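Local coordinates for protein probable aquaporin AqpM (Archaeoglobus fulgidus, PDB 3NE2) that probably forms a membrane channel that lets water pass in either direction along the osmotic gradient, at residues A137-E151 with I216-G228. Sequence-based numbering, arbitrary orientation.
Sequences APFPGIGYGQAILTE and INLWQYFPIYVIG
I224 packs against A147 and I148, joining helix 144-167 to helix 224-243, and this apolar side chain carries much of the contact. Both of its branches reach A147, and the longer one also reaches P138. CG2, anti to the backbone N, lies 3.8 Å from A147 CB, while CG1, beside the backbone N (chi1 -78°), carries CD1 to where it touches both A147 CB and P138 CG. I148 crosses I224 at about a right angle, its CG2 touching I224 CG1 at 3.6 Å. One turn on, G228 has no side chain, and its CA comes to 3.7 Å from I148 O, so the backbones themselves meet; the two short helical segments approach to 8.3 Å between axes, at -50°.

Apolar contacts continue into the loop before helix 144-167. P138 sets CD obliquely against the Y221 ring, 3.5 Å from Y221 CD1, and A137 CB touches the same ring at CD2.

The polar groups at this interface are not hydrogen-bonded to each other. The E151 side chain bends at chi2, and its carboxylate meets the edge of the Y225 ring with OE1 near the ring plane, the two planes being 76° apart, while I224 CG2 covers a ring face. Both groups are held from outside: E151 OE1 is hydrogen-bonded to T195 OG1 and S198 N, OE2 to L199 N, and Y225 OH to T195 O.

E151 thus fixes backbone amides just ahead of the second NPA motif (N200-P201-A202), consistent with a role in shaping this pore-forming loop. Y225 also touches T204 and Y221 touches Y208, both on helix 201-213, whereas the opposite flank of helix 144-167 packs through L149 on L118 of a second subunit.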
# COMPACT_ATOMS: atom_id res chain seq x y z
N ALA C 137 9.05 -23.06 -3.28
CA ALA C 137 8.82 -24.49 -3.26
C ALA C 137 7.47 -24.69 -2.60
O ALA C 137 7.01 -23.79 -1.87
CB ALA C 137 9.92 -25.23 -2.52
N PRO C 138 6.82 -25.85 -2.84
CA PRO C 138 5.47 -26.11 -2.32
C PRO C 138 5.42 -26.01 -0.81
O PRO C 138 6.44 -26.17 -0.16
CB PRO C 138 5.20 -27.55 -2.74
CG PRO C 138 6.07 -27.77 -3.90
CD PRO C 138 7.30 -26.96 -3.67
N PHE C 139 4.24 -25.73 -0.27
CA PHE C 139 4.11 -25.61 1.18
C PHE C 139 3.49 -26.85 1.79
O PHE C 139 2.93 -27.67 1.07
CB PHE C 139 3.32 -24.35 1.56
CG PHE C 139 4.17 -23.11 1.60
CD1 PHE C 139 4.75 -22.62 0.44
CD2 PHE C 139 4.40 -22.45 2.80
CE1 PHE C 139 5.54 -21.49 0.46
CE2 PHE C 139 5.19 -21.32 2.83
CZ PHE C 139 5.76 -20.84 1.66
N PRO C 140 3.64 -27.01 3.11
CA PRO C 140 3.12 -28.19 3.82
C PRO C 140 1.67 -28.58 3.45
O PRO C 140 0.74 -27.79 3.63
CB PRO C 140 3.21 -27.77 5.28
CG PRO C 140 4.31 -26.72 5.33
CD PRO C 140 4.59 -26.25 3.93
N GLY C 141 1.52 -29.79 2.91
CA GLY C 141 0.23 -30.30 2.44
C GLY C 141 -0.13 -29.88 1.02
O GLY C 141 -1.31 -29.89 0.66
N ILE C 142 0.87 -29.51 0.20
CA ILE C 142 0.64 -29.09 -1.18
C ILE C 142 1.44 -29.95 -2.15
O ILE C 142 2.67 -29.90 -2.17
CB ILE C 142 1.01 -27.60 -1.41
CG1 ILE C 142 0.10 -26.68 -0.60
CG2 ILE C 142 0.93 -27.22 -2.89
CD1 ILE C 142 -1.31 -26.60 -1.14
N GLY C 143 0.73 -30.75 -2.96
CA GLY C 143 1.36 -31.63 -3.94
C GLY C 143 1.86 -30.89 -5.18
O GLY C 143 1.60 -29.71 -5.34
N TYR C 144 2.57 -31.60 -6.06
CA TYR C 144 3.06 -31.03 -7.32
C TYR C 144 1.91 -30.69 -8.25
O TYR C 144 1.97 -29.71 -8.98
CB TYR C 144 4.04 -31.96 -8.04
CG TYR C 144 3.45 -33.29 -8.54
CD1 TYR C 144 3.00 -33.44 -9.86
CD2 TYR C 144 3.38 -34.43 -7.69
CE1 TYR C 144 2.47 -34.66 -10.31
CE2 TYR C 144 2.85 -35.64 -8.13
CZ TYR C 144 2.40 -35.76 -9.43
OH TYR C 144 1.89 -36.97 -9.85
N GLY C 145 0.87 -31.51 -8.23
CA GLY C 145 -0.32 -31.28 -9.05
C GLY C 145 -0.92 -29.93 -8.79
O GLY C 145 -1.14 -29.16 -9.71
N GLN C 146 -1.15 -29.64 -7.51
CA GLN C 146 -1.75 -28.36 -7.10
C GLN C 146 -0.75 -27.21 -7.22
O GLN C 146 -1.15 -26.09 -7.50
CB GLN C 146 -2.25 -28.43 -5.65
CG GLN C 146 -3.06 -29.68 -5.27
CD GLN C 146 -3.14 -29.86 -3.76
OE1 GLN C 146 -2.36 -30.60 -3.17
NE2 GLN C 146 -4.08 -29.16 -3.13
N ALA C 147 0.53 -27.49 -7.01
CA ALA C 147 1.58 -26.47 -7.05
C ALA C 147 1.72 -25.83 -8.43
O ALA C 147 1.93 -24.61 -8.54
CB ALA C 147 2.90 -27.03 -6.60
N ILE C 148 1.63 -26.63 -9.49
CA ILE C 148 1.65 -26.06 -10.84
C ILE C 148 0.34 -25.33 -11.16
O ILE C 148 0.35 -24.31 -11.83
CB ILE C 148 1.99 -27.10 -11.98
CG1 ILE C 148 1.03 -28.28 -11.98
CG2 ILE C 148 3.42 -27.59 -11.85
CD1 ILE C 148 0.62 -28.70 -13.36
N LEU C 149 -0.79 -25.84 -10.66
CA LEU C 149 -2.09 -25.23 -10.95
C LEU C 149 -2.19 -23.87 -10.29
O LEU C 149 -2.67 -22.92 -10.92
CB LEU C 149 -3.26 -26.10 -10.51
CG LEU C 149 -4.65 -25.49 -10.79
CD1 LEU C 149 -4.88 -25.37 -12.25
CD2 LEU C 149 -5.75 -26.30 -10.17
N THR C 150 -1.74 -23.75 -9.05
CA THR C 150 -1.78 -22.44 -8.36
C THR C 150 -0.78 -21.46 -9.00
O THR C 150 -1.02 -20.25 -9.04
CB THR C 150 -1.48 -22.52 -6.85
OG1 THR C 150 -0.07 -22.54 -6.64
CG2 THR C 150 -2.10 -23.74 -6.23
N GLU C 151 0.34 -21.98 -9.48
CA GLU C 151 1.31 -21.17 -10.22
C GLU C 151 0.81 -20.77 -11.62
O GLU C 151 1.20 -19.72 -12.13
CB GLU C 151 2.66 -21.91 -10.33
CG GLU C 151 3.53 -21.79 -9.09
CD GLU C 151 4.23 -20.44 -8.96
OE1 GLU C 151 4.38 -19.96 -7.81
OE2 GLU C 151 4.63 -19.84 -9.98
N ILE C 216 22.30 -26.48 -0.53
CA ILE C 216 20.86 -26.78 -0.47
C ILE C 216 20.25 -26.98 -1.89
O ILE C 216 19.78 -26.03 -2.54
CB ILE C 216 20.08 -25.69 0.33
CG1 ILE C 216 20.84 -25.30 1.61
CG2 ILE C 216 18.70 -26.19 0.73
CD1 ILE C 216 20.30 -24.05 2.28
N ASN C 217 20.27 -28.23 -2.32
CA ASN C 217 19.78 -28.66 -3.62
C ASN C 217 18.25 -28.77 -3.66
O ASN C 217 17.67 -29.55 -2.89
CB ASN C 217 20.44 -30.01 -3.92
CG ASN C 217 20.01 -30.60 -5.24
OD1 ASN C 217 19.85 -29.89 -6.23
ND2 ASN C 217 19.87 -31.93 -5.27
N LEU C 218 17.59 -28.01 -4.54
CA LEU C 218 16.11 -28.00 -4.65
C LEU C 218 15.54 -28.14 -6.08
O LEU C 218 14.35 -27.92 -6.31
CB LEU C 218 15.54 -26.70 -4.06
CG LEU C 218 15.64 -26.46 -2.56
CD1 LEU C 218 16.53 -25.25 -2.31
CD2 LEU C 218 14.26 -26.25 -1.96
N TRP C 219 16.37 -28.54 -7.03
CA TRP C 219 15.95 -28.57 -8.44
C TRP C 219 14.81 -29.56 -8.74
O TRP C 219 14.21 -29.50 -9.81
CB TRP C 219 17.15 -28.86 -9.34
CG TRP C 219 18.26 -27.90 -9.12
CD1 TRP C 219 19.37 -28.09 -8.36
CD2 TRP C 219 18.36 -26.57 -9.65
NE1 TRP C 219 20.16 -26.98 -8.38
CE2 TRP C 219 19.56 -26.03 -9.17
CE3 TRP C 219 17.55 -25.80 -10.50
CZ2 TRP C 219 19.99 -24.74 -9.50
CZ3 TRP C 219 17.97 -24.52 -10.83
CH2 TRP C 219 19.18 -24.00 -10.33
N GLN C 220 14.53 -30.46 -7.79
CA GLN C 220 13.37 -31.36 -7.87
C GLN C 220 12.07 -30.58 -8.15
O GLN C 220 11.17 -31.08 -8.83
CB GLN C 220 13.18 -32.12 -6.55
CG GLN C 220 14.39 -32.92 -6.07
CD GLN C 220 15.47 -32.07 -5.40
OE1 GLN C 220 15.17 -31.05 -4.77
NE2 GLN C 220 16.72 -32.49 -5.54
N TYR C 221 12.00 -29.36 -7.63
CA TYR C 221 10.79 -28.54 -7.71
C TYR C 221 10.78 -27.56 -8.88
O TYR C 221 9.76 -26.93 -9.12
CB TYR C 221 10.61 -27.79 -6.40
CG TYR C 221 10.57 -28.69 -5.16
CD1 TYR C 221 9.46 -29.49 -4.88
CD2 TYR C 221 11.64 -28.73 -4.27
CE1 TYR C 221 9.42 -30.29 -3.74
CE2 TYR C 221 11.61 -29.54 -3.13
CZ TYR C 221 10.50 -30.31 -2.88
OH TYR C 221 10.47 -31.09 -1.75
N PHE C 222 11.88 -27.45 -9.60
CA PHE C 222 12.01 -26.47 -10.70
C PHE C 222 10.93 -26.57 -11.79
O PHE C 222 10.41 -25.54 -12.23
CB PHE C 222 13.41 -26.55 -11.34
CG PHE C 222 13.81 -25.32 -12.10
CD1 PHE C 222 13.80 -24.07 -11.49
CD2 PHE C 222 14.26 -25.42 -13.41
CE1 PHE C 222 14.18 -22.93 -12.18
CE2 PHE C 222 14.65 -24.29 -14.11
CZ PHE C 222 14.61 -23.04 -13.49
N PRO C 223 10.60 -27.79 -12.26
CA PRO C 223 9.52 -27.90 -13.25
C PRO C 223 8.21 -27.20 -12.86
O PRO C 223 7.53 -26.66 -13.73
CB PRO C 223 9.30 -29.42 -13.39
CG PRO C 223 10.38 -30.08 -12.56
CD PRO C 223 11.38 -29.05 -12.20
N ILE C 224 7.86 -27.20 -11.58
CA ILE C 224 6.65 -26.53 -11.11
C ILE C 224 6.67 -25.05 -11.46
O ILE C 224 5.62 -24.44 -11.66
CB ILE C 224 6.47 -26.68 -9.58
CG1 ILE C 224 5.92 -28.06 -9.25
CG2 ILE C 224 5.53 -25.62 -9.01
CD1 ILE C 224 6.29 -28.54 -7.86
N TYR C 225 7.87 -24.48 -11.53
CA TYR C 225 8.05 -23.04 -11.76
C TYR C 225 8.43 -22.69 -13.21
O TYR C 225 8.65 -21.52 -13.55
CB TYR C 225 9.06 -22.53 -10.75
CG TYR C 225 8.57 -22.82 -9.37
CD1 TYR C 225 7.46 -22.16 -8.88
CD2 TYR C 225 9.16 -23.81 -8.59
CE1 TYR C 225 6.96 -22.43 -7.61
CE2 TYR C 225 8.67 -24.10 -7.30
CZ TYR C 225 7.57 -23.40 -6.82
OH TYR C 225 7.08 -23.66 -5.55
N VAL C 226 8.47 -23.71 -14.06
CA VAL C 226 8.62 -23.52 -15.49
C VAL C 226 7.28 -23.82 -16.14
O VAL C 226 6.72 -22.97 -16.80
CB VAL C 226 9.71 -24.43 -16.06
CG1 VAL C 226 9.91 -24.17 -17.53
CG2 VAL C 226 11.02 -24.22 -15.30
N ILE C 227 6.76 -25.02 -15.93
CA ILE C 227 5.48 -25.43 -16.51
C ILE C 227 4.34 -24.50 -16.08
O ILE C 227 3.63 -23.94 -16.91
CB ILE C 227 5.13 -26.89 -16.10
CG1 ILE C 227 6.09 -27.87 -16.77
CG2 ILE C 227 3.70 -27.24 -16.48
CD1 ILE C 227 6.07 -29.24 -16.17
N GLY C 228 4.20 -24.34 -14.77
CA GLY C 228 3.11 -23.57 -14.18
C GLY C 228 2.92 -22.17 -14.72
O GLY C 228 1.86 -21.85 -15.23